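Local coordinates for protein putative cathepsin d (Ixodes ricinus, PDB 5N7Q) that probably cleaves proteins as a pepsin-family (A1) aspartic endopeptidase, modelled here in its mature form in complex with the inhibitor pepstatin A, at residues L267-F272 / S280-D285; V204-A209 / Q245-T250; S66-D71 / F87-V92. All blocks are in the same frame, centred on the assembly; numbering follows the deposited sequence.

In the fold
Contacts 1 and 2 are neighbours in one region of the bilobal pepsin fold, their centres 9 Å apart. Strands 270-274 and 198-206 run side by side there, and two probable hydrogen bonds tie the contacts together: T271 N to K205 O and N269 O to S206 OG, each 2.8 Å. Contact 3 lies on the opposite side of the chain's centre, its own centre 46 Å from that of contact 1 and 50 Å from that of contact 2, with nearest atoms about 33 and 36 Å apart. All three lie away from the predicted catalytic pair, D36 and D227; contacts 1 and 3 each belong to a beta hairpin, and contact 2 joins a strand end to a helix end.

Contact 1 of 3, residues L267-F272 / S280-D285; sequences LPNVTF and SLRSKD
An antiparallel beta hairpin, strands 270-274 and 277-281, brings V270 against L281 near its open end, where the second strand turns into the short helix 283-286. V270 and L281 are a hydrogen-bonded pair: V270 N reaches L281 O at 2.9 Å, and L281 N returns to V270 O. Next along, T271 and S280 form a non-hydrogen-bonded pair on the other face, with a water bridging T271 OG1 and S280 OG.

The methyl CD1 of L281 rests 3.9 Å from F272 CE1, the two side chains crossing obliquely; I233 packs on both. Beyond the paired residues, N269 lies alongside R282, the two side chains pointing the same way. A chi1 of -65° puts CG beside the backbone N of N269, and from there OD1 comes within 3.3 Å of R282 CA. A water sits between N269 OD1, L267 O and S283 N, accepting from the last, so it joins the loop before the strand to the first turn of the helix. A second water links L267 O with S283 OG.

R282 is the N-cap, and the helix start is secured from within: D285 OD2 takes the N-H of R282 on its anti side, 22° out of the carboxylate plane. P268 O, meanwhile, is bonded to the hydroxyl of Y286. At the helix end of the contact, L267 CB meets S283 CB at 3.7 Å.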
# COMPACT_ATOMS: atom_id res chain seq x y z
N LEU A 267 -9.40 -25.08 1.69
CA LEU A 267 -8.53 -24.37 0.75
C LEU A 267 -7.05 -24.56 1.07
O LEU A 267 -6.66 -24.55 2.22
CB LEU A 267 -8.84 -22.88 0.74
CG LEU A 267 -10.17 -22.42 0.17
CD1 LEU A 267 -10.44 -20.99 0.61
CD2 LEU A 267 -10.19 -22.50 -1.33
N PRO A 268 -6.22 -24.80 0.06
CA PRO A 268 -4.79 -24.95 0.28
C PRO A 268 -4.02 -23.65 0.48
O PRO A 268 -4.46 -22.58 0.06
CB PRO A 268 -4.33 -25.64 -1.02
CG PRO A 268 -5.24 -25.05 -2.04
CD PRO A 268 -6.57 -24.88 -1.37
N ASN A 269 -2.86 -23.75 1.10
CA ASN A 269 -1.94 -22.62 1.17
C ASN A 269 -1.49 -22.22 -0.24
O ASN A 269 -1.46 -23.06 -1.16
CB ASN A 269 -0.73 -22.93 2.07
CG ASN A 269 -1.11 -23.16 3.54
OD1 ASN A 269 -2.23 -22.92 3.95
ND2 ASN A 269 -0.15 -23.66 4.33
N VAL A 270 -1.12 -20.95 -0.40
CA VAL A 270 -0.48 -20.43 -1.61
C VAL A 270 0.87 -19.84 -1.20
O VAL A 270 0.95 -19.10 -0.23
CB VAL A 270 -1.35 -19.38 -2.31
CG1 VAL A 270 -0.67 -18.75 -3.50
CG2 VAL A 270 -2.67 -20.00 -2.77
N THR A 271 1.92 -20.18 -1.93
CA THR A 271 3.29 -19.87 -1.51
C THR A 271 4.04 -19.08 -2.57
O THR A 271 4.05 -19.46 -3.75
CB THR A 271 4.04 -21.17 -1.20
OG1 THR A 271 3.32 -21.90 -0.20
CG2 THR A 271 5.48 -20.90 -0.73
N PHE A 272 4.71 -18.00 -2.14
CA PHE A 272 5.59 -17.16 -2.98
C PHE A 272 7.01 -17.44 -2.57
O PHE A 272 7.33 -17.44 -1.38
CB PHE A 272 5.29 -15.67 -2.78
CG PHE A 272 4.00 -15.25 -3.40
CD1 PHE A 272 2.79 -15.57 -2.76
CD2 PHE A 272 3.95 -14.57 -4.61
CE1 PHE A 272 1.58 -15.22 -3.34
CE2 PHE A 272 2.75 -14.23 -5.19
CZ PHE A 272 1.57 -14.56 -4.56
N SER A 280 4.58 -18.51 2.72
CA SER A 280 3.28 -19.20 2.63
C SER A 280 2.14 -18.30 3.11
O SER A 280 2.30 -17.53 4.06
CB SER A 280 3.37 -20.48 3.46
OG SER A 280 2.21 -21.28 3.31
N LEU A 281 1.00 -18.41 2.44
CA LEU A 281 -0.23 -17.76 2.85
C LEU A 281 -1.28 -18.85 3.04
O LEU A 281 -1.55 -19.60 2.12
CB LEU A 281 -0.70 -16.80 1.75
CG LEU A 281 0.30 -15.70 1.39
CD1 LEU A 281 -0.17 -14.99 0.15
CD2 LEU A 281 0.40 -14.71 2.54
N ARG A 282 -1.85 -18.91 4.23
CA ARG A 282 -3.00 -19.77 4.51
C ARG A 282 -4.24 -19.13 3.97
O ARG A 282 -4.28 -17.90 3.74
CB ARG A 282 -3.15 -19.92 6.02
CG ARG A 282 -1.94 -20.52 6.73
CD ARG A 282 -1.97 -20.26 8.24
NE ARG A 282 -3.23 -20.62 8.85
CZ ARG A 282 -3.81 -20.06 9.92
NH1 ARG A 282 -3.24 -19.07 10.60
NH2 ARG A 282 -5.00 -20.52 10.31
N SER A 283 -5.32 -19.90 3.83
CA SER A 283 -6.59 -19.31 3.41
C SER A 283 -7.04 -18.24 4.41
O SER A 283 -7.66 -17.25 4.02
CB SER A 283 -7.66 -20.38 3.19
OG SER A 283 -7.95 -21.00 4.41
N LYS A 284 -6.65 -18.40 5.68
CA LYS A 284 -6.95 -17.36 6.67
C LYS A 284 -6.30 -16.03 6.30
O LYS A 284 -6.88 -14.95 6.54
CB LYS A 284 -6.54 -17.78 8.09
CG LYS A 284 -6.93 -16.75 9.17
CD LYS A 284 -6.95 -17.41 10.53
CE LYS A 284 -7.43 -16.50 11.65
NZ LYS A 284 -7.02 -17.03 12.98
N ASP A 285 -5.12 -16.10 5.67
CA ASP A 285 -4.40 -14.91 5.20
C ASP A 285 -5.00 -14.33 3.91
O ASP A 285 -5.09 -13.12 3.76
CB ASP A 285 -2.93 -15.23 4.93
CG ASP A 285 -2.20 -15.74 6.16
OD1 ASP A 285 -2.32 -15.11 7.24
OD2 ASP A 285 -1.49 -16.77 6.05
O HOH W 1 -4.94 -22.85 3.83
O HOH W 2 -7.99 -23.57 4.43
O HOH W 3 3.63 -23.39 1.89

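Contact 2 of 3, residues V204-A209 / Q245-T250; sequences VKSVSA and QYLGGT
The end of strand 198-206 and the last turn of helix 237-247 face each other at a distance, S206 and Y246 being the closest CA pair at 8.3 Å, and the gap is bridged by the Y246 side chain. Its CB points toward the strand and CG stands anti to the backbone N (chi1 -170°); the ring continues across the gap. At the far end OH accepts the backbone N-H of S208 at 2.9 Å, a fairly straight bond of 160° at the hydrogen, with the nitrogen in the plane of the ring at its edge. S208 CB sits beside the same oxygen, 3.4 Å away.

Farther back along the ring, S206 meets the CE2 side. Its OG lies 3.6 Å from Y246 CE2, at the edge and near the ring plane, and its CB is almost as close. That hydroxyl is not bonded to the tyrosine; its partner is N269 O. L247 adds a light touch, CD2 at 4.1 Å from S206 OG, and P268 packs against S206, S208 and L247 alike.

Just past the contact the helix closes in a Schellman motif. G248 takes a positive phi of 85°, backbone angles that suit glycine, since a side-chain carbon there would collide with the carbonyl oxygen of L247.

Y246 OH is also bonded to A213 O, which can only accept. The phenol therefore donates there while receiving the S208 N-H, so one hydroxyl serves two backbone groups and fixes the helix end to the chain leaving the strand.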
# COMPACT_ATOMS: atom_id res chain seq x y z
N VAL A 204 5.47 -19.13 -7.72
CA VAL A 204 4.22 -19.03 -6.97
C VAL A 204 3.59 -20.41 -7.10
O VAL A 204 3.60 -20.97 -8.20
CB VAL A 204 3.29 -17.95 -7.56
CG1 VAL A 204 1.96 -17.89 -6.81
CG2 VAL A 204 3.94 -16.58 -7.55
N LYS A 205 3.10 -20.99 -6.02
CA LYS A 205 2.51 -22.33 -6.11
C LYS A 205 1.44 -22.56 -5.09
O LYS A 205 1.39 -21.87 -4.07
CB LYS A 205 3.58 -23.40 -5.95
CG LYS A 205 4.22 -23.47 -4.58
CD LYS A 205 5.28 -24.56 -4.49
CE LYS A 205 6.04 -24.46 -3.17
NZ LYS A 205 7.17 -25.42 -3.07
N SER A 206 0.60 -23.55 -5.37
CA SER A 206 -0.36 -24.05 -4.40
C SER A 206 -0.37 -25.55 -4.52
O SER A 206 -0.40 -26.07 -5.64
CB SER A 206 -1.75 -23.49 -4.68
OG SER A 206 -2.60 -23.84 -3.60
N VAL A 207 -0.29 -26.24 -3.39
CA VAL A 207 -0.19 -27.70 -3.37
C VAL A 207 -1.30 -28.18 -2.45
O VAL A 207 -1.18 -28.11 -1.23
CB VAL A 207 1.19 -28.14 -2.85
CG1 VAL A 207 1.35 -29.65 -2.97
CG2 VAL A 207 2.30 -27.40 -3.57
N SER A 208 -2.38 -28.68 -3.02
CA SER A 208 -3.51 -29.14 -2.22
C SER A 208 -3.35 -30.60 -1.83
O SER A 208 -2.89 -31.40 -2.64
CB SER A 208 -4.80 -28.99 -3.00
OG SER A 208 -5.89 -29.45 -2.23
N ALA A 209 -3.77 -30.94 -0.61
CA ALA A 209 -3.91 -32.33 -0.19
C ALA A 209 -5.07 -33.06 -0.88
O ALA A 209 -5.08 -34.29 -0.92
CB ALA A 209 -4.08 -32.39 1.33
N GLN A 245 -9.06 -20.92 -10.42
CA GLN A 245 -9.65 -22.21 -10.83
C GLN A 245 -9.23 -23.35 -9.90
O GLN A 245 -10.09 -24.14 -9.47
CB GLN A 245 -9.25 -22.54 -12.26
CG GLN A 245 -10.10 -23.69 -12.81
CD GLN A 245 -9.80 -23.94 -14.26
OE1 GLN A 245 -9.62 -22.99 -15.04
NE2 GLN A 245 -9.76 -25.21 -14.65
N TYR A 246 -7.94 -23.40 -9.56
CA TYR A 246 -7.44 -24.42 -8.63
C TYR A 246 -8.10 -24.29 -7.26
O TYR A 246 -8.36 -25.29 -6.59
CB TYR A 246 -5.93 -24.27 -8.50
CG TYR A 246 -5.21 -25.38 -7.78
CD1 TYR A 246 -4.98 -26.60 -8.40
CD2 TYR A 246 -4.68 -25.20 -6.50
CE1 TYR A 246 -4.29 -27.62 -7.77
CE2 TYR A 246 -4.00 -26.22 -5.85
CZ TYR A 246 -3.76 -27.44 -6.51
OH TYR A 246 -3.07 -28.46 -5.87
N LEU A 247 -8.33 -23.05 -6.82
CA LEU A 247 -8.92 -22.79 -5.49
C LEU A 247 -10.43 -22.91 -5.43
O LEU A 247 -11.02 -22.90 -4.33
CB LEU A 247 -8.50 -21.41 -4.99
CG LEU A 247 -7.00 -21.16 -4.83
CD1 LEU A 247 -6.78 -19.72 -4.41
CD2 LEU A 247 -6.34 -22.09 -3.83
N GLY A 248 -11.08 -22.99 -6.59
CA GLY A 248 -12.56 -23.00 -6.64
C GLY A 248 -13.18 -21.60 -6.62
O GLY A 248 -14.35 -21.44 -6.28
N GLY A 249 -12.39 -20.58 -6.97
CA GLY A 249 -12.90 -19.23 -7.14
C GLY A 249 -13.62 -19.03 -8.45
O GLY A 249 -13.15 -19.50 -9.49
N THR A 250 -14.75 -18.32 -8.40
CA THR A 250 -15.54 -18.04 -9.59
C THR A 250 -15.93 -16.58 -9.65
O THR A 250 -16.05 -15.89 -8.63
CB THR A 250 -16.82 -18.90 -9.64
OG1 THR A 250 -17.65 -18.60 -8.51
CG2 THR A 250 -16.49 -20.41 -9.68

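Contact 3 of 3, residues S66-D71 / F87-V92; sequences STYEAD and FISKDV
T67 OG1 donates to D91 OD1 at 2.6 Å, arriving on the syn lone pair, the side of the other carboxylate oxygen, with the two side chains crossing at about a right angle. The same oxygen takes the N-H of V92 at 2.7 Å on its anti side, so OD1 is gripped by two donors. OD2 is held in turn by the hydroxyls of S65 and Y60.

Next come the backbone bonds of the hairpin formed by strands 69-79 and 82-95: E69 N to K90 O, 2.9 Å, and K90 N to E69 O. On the face that carries the side chains of this pair, K90 CE comes up against the E69 carboxylate, 3.7 Å from OE2. The K90 chain bends at chi3 (57°), the torsion that places CE, while NZ stays 4.4 Å from E69 OE1; a water connects these two charged atoms.

Packing completes the contact. The Y68 ring turns its edge to S89, CE1 lying 3.9 Å from CB, and S89 OG is bonded to E107. D71 runs alongside I88, its CG 3.8 Å from I88 CG2, and pairs in a salt bridge with R73.

With three hydroxyls and one backbone N-H bonded to the buried D91 carboxylate, its negative charge is probably stabilised there, and it anchors the loop before strand 69-79 to the partner strand.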
# COMPACT_ATOMS: atom_id res chain seq x y z
N SER A 66 1.21 29.98 7.93
CA SER A 66 2.29 30.94 7.77
C SER A 66 3.54 30.37 7.10
O SER A 66 4.44 31.12 6.76
CB SER A 66 2.66 31.53 9.12
OG SER A 66 3.13 30.55 10.02
N THR A 67 3.60 29.05 6.93
CA THR A 67 4.70 28.39 6.25
C THR A 67 4.37 27.92 4.82
O THR A 67 5.24 27.39 4.12
CB THR A 67 5.24 27.22 7.10
OG1 THR A 67 4.14 26.44 7.57
CG2 THR A 67 6.06 27.77 8.29
N TYR A 68 3.12 28.14 4.39
CA TYR A 68 2.71 27.86 3.02
C TYR A 68 3.51 28.64 1.99
O TYR A 68 3.77 29.85 2.18
CB TYR A 68 1.24 28.18 2.85
CG TYR A 68 0.78 28.54 1.45
CD1 TYR A 68 0.66 27.58 0.44
CD2 TYR A 68 0.47 29.88 1.15
CE1 TYR A 68 0.24 27.93 -0.83
CE2 TYR A 68 0.05 30.22 -0.11
CZ TYR A 68 -0.07 29.26 -1.09
OH TYR A 68 -0.48 29.62 -2.36
N GLU A 69 3.91 27.95 0.92
CA GLU A 69 4.48 28.58 -0.24
C GLU A 69 3.75 28.10 -1.47
O GLU A 69 3.54 26.90 -1.66
CB GLU A 69 5.98 28.24 -0.37
CG GLU A 69 6.83 28.71 0.78
CD GLU A 69 8.23 28.16 0.66
OE1 GLU A 69 9.04 28.80 -0.04
OE2 GLU A 69 8.51 27.08 1.22
N ALA A 70 3.36 29.04 -2.32
CA ALA A 70 2.67 28.73 -3.56
C ALA A 70 3.57 28.01 -4.55
O ALA A 70 4.80 28.17 -4.55
CB ALA A 70 2.15 30.02 -4.18
N ASP A 71 2.95 27.21 -5.41
CA ASP A 71 3.61 26.64 -6.57
C ASP A 71 2.64 26.81 -7.72
O ASP A 71 2.86 27.62 -8.63
CB ASP A 71 4.03 25.19 -6.30
CG ASP A 71 4.71 24.54 -7.50
OD1 ASP A 71 4.14 24.48 -8.61
OD2 ASP A 71 5.84 24.05 -7.31
N PHE A 87 -3.70 21.34 -8.00
CA PHE A 87 -2.47 22.11 -8.15
C PHE A 87 -1.53 21.88 -6.99
O PHE A 87 -1.97 21.55 -5.88
CB PHE A 87 -2.79 23.61 -8.30
CG PHE A 87 -3.49 24.20 -7.11
CD1 PHE A 87 -4.88 24.14 -7.00
CD2 PHE A 87 -2.78 24.79 -6.08
CE1 PHE A 87 -5.53 24.67 -5.89
CE2 PHE A 87 -3.43 25.31 -4.97
CZ PHE A 87 -4.80 25.26 -4.87
N ILE A 88 -0.24 22.10 -7.24
CA ILE A 88 0.79 21.88 -6.23
C ILE A 88 0.94 23.09 -5.30
O ILE A 88 0.83 24.26 -5.74
CB ILE A 88 2.14 21.58 -6.90
CG1 ILE A 88 2.05 20.32 -7.78
CG2 ILE A 88 3.25 21.43 -5.86
CD1 ILE A 88 1.83 19.04 -7.01
N SER A 89 1.17 22.81 -4.02
CA SER A 89 1.60 23.81 -3.02
C SER A 89 2.72 23.20 -2.20
O SER A 89 3.09 22.04 -2.42
CB SER A 89 0.42 24.21 -2.12
OG SER A 89 -0.58 24.88 -2.89
N LYS A 90 3.31 23.98 -1.31
CA LYS A 90 4.41 23.49 -0.46
C LYS A 90 4.20 23.97 0.95
O LYS A 90 3.80 25.11 1.18
CB LYS A 90 5.72 24.02 -1.05
CG LYS A 90 7.04 23.58 -0.41
CD LYS A 90 8.23 23.74 -1.38
CE LYS A 90 8.40 25.17 -1.90
NZ LYS A 90 9.68 25.38 -2.66
N ASP A 91 4.46 23.11 1.94
CA ASP A 91 4.29 23.49 3.34
C ASP A 91 5.04 22.49 4.20
O ASP A 91 5.59 21.50 3.69
CB ASP A 91 2.79 23.56 3.71
CG ASP A 91 2.48 24.61 4.76
OD1 ASP A 91 3.39 24.89 5.58
OD2 ASP A 91 1.35 25.12 4.81
N VAL A 92 5.08 22.77 5.49
CA VAL A 92 5.60 21.84 6.49
C VAL A 92 4.67 20.63 6.59
O VAL A 92 3.46 20.80 6.63
CB VAL A 92 5.67 22.53 7.87
CG1 VAL A 92 6.03 21.53 8.97
CG2 VAL A 92 6.68 23.68 7.85
O HOH W 4 11.23 27.79 -1.05
O HOH W 5 0.03 26.87 -4.82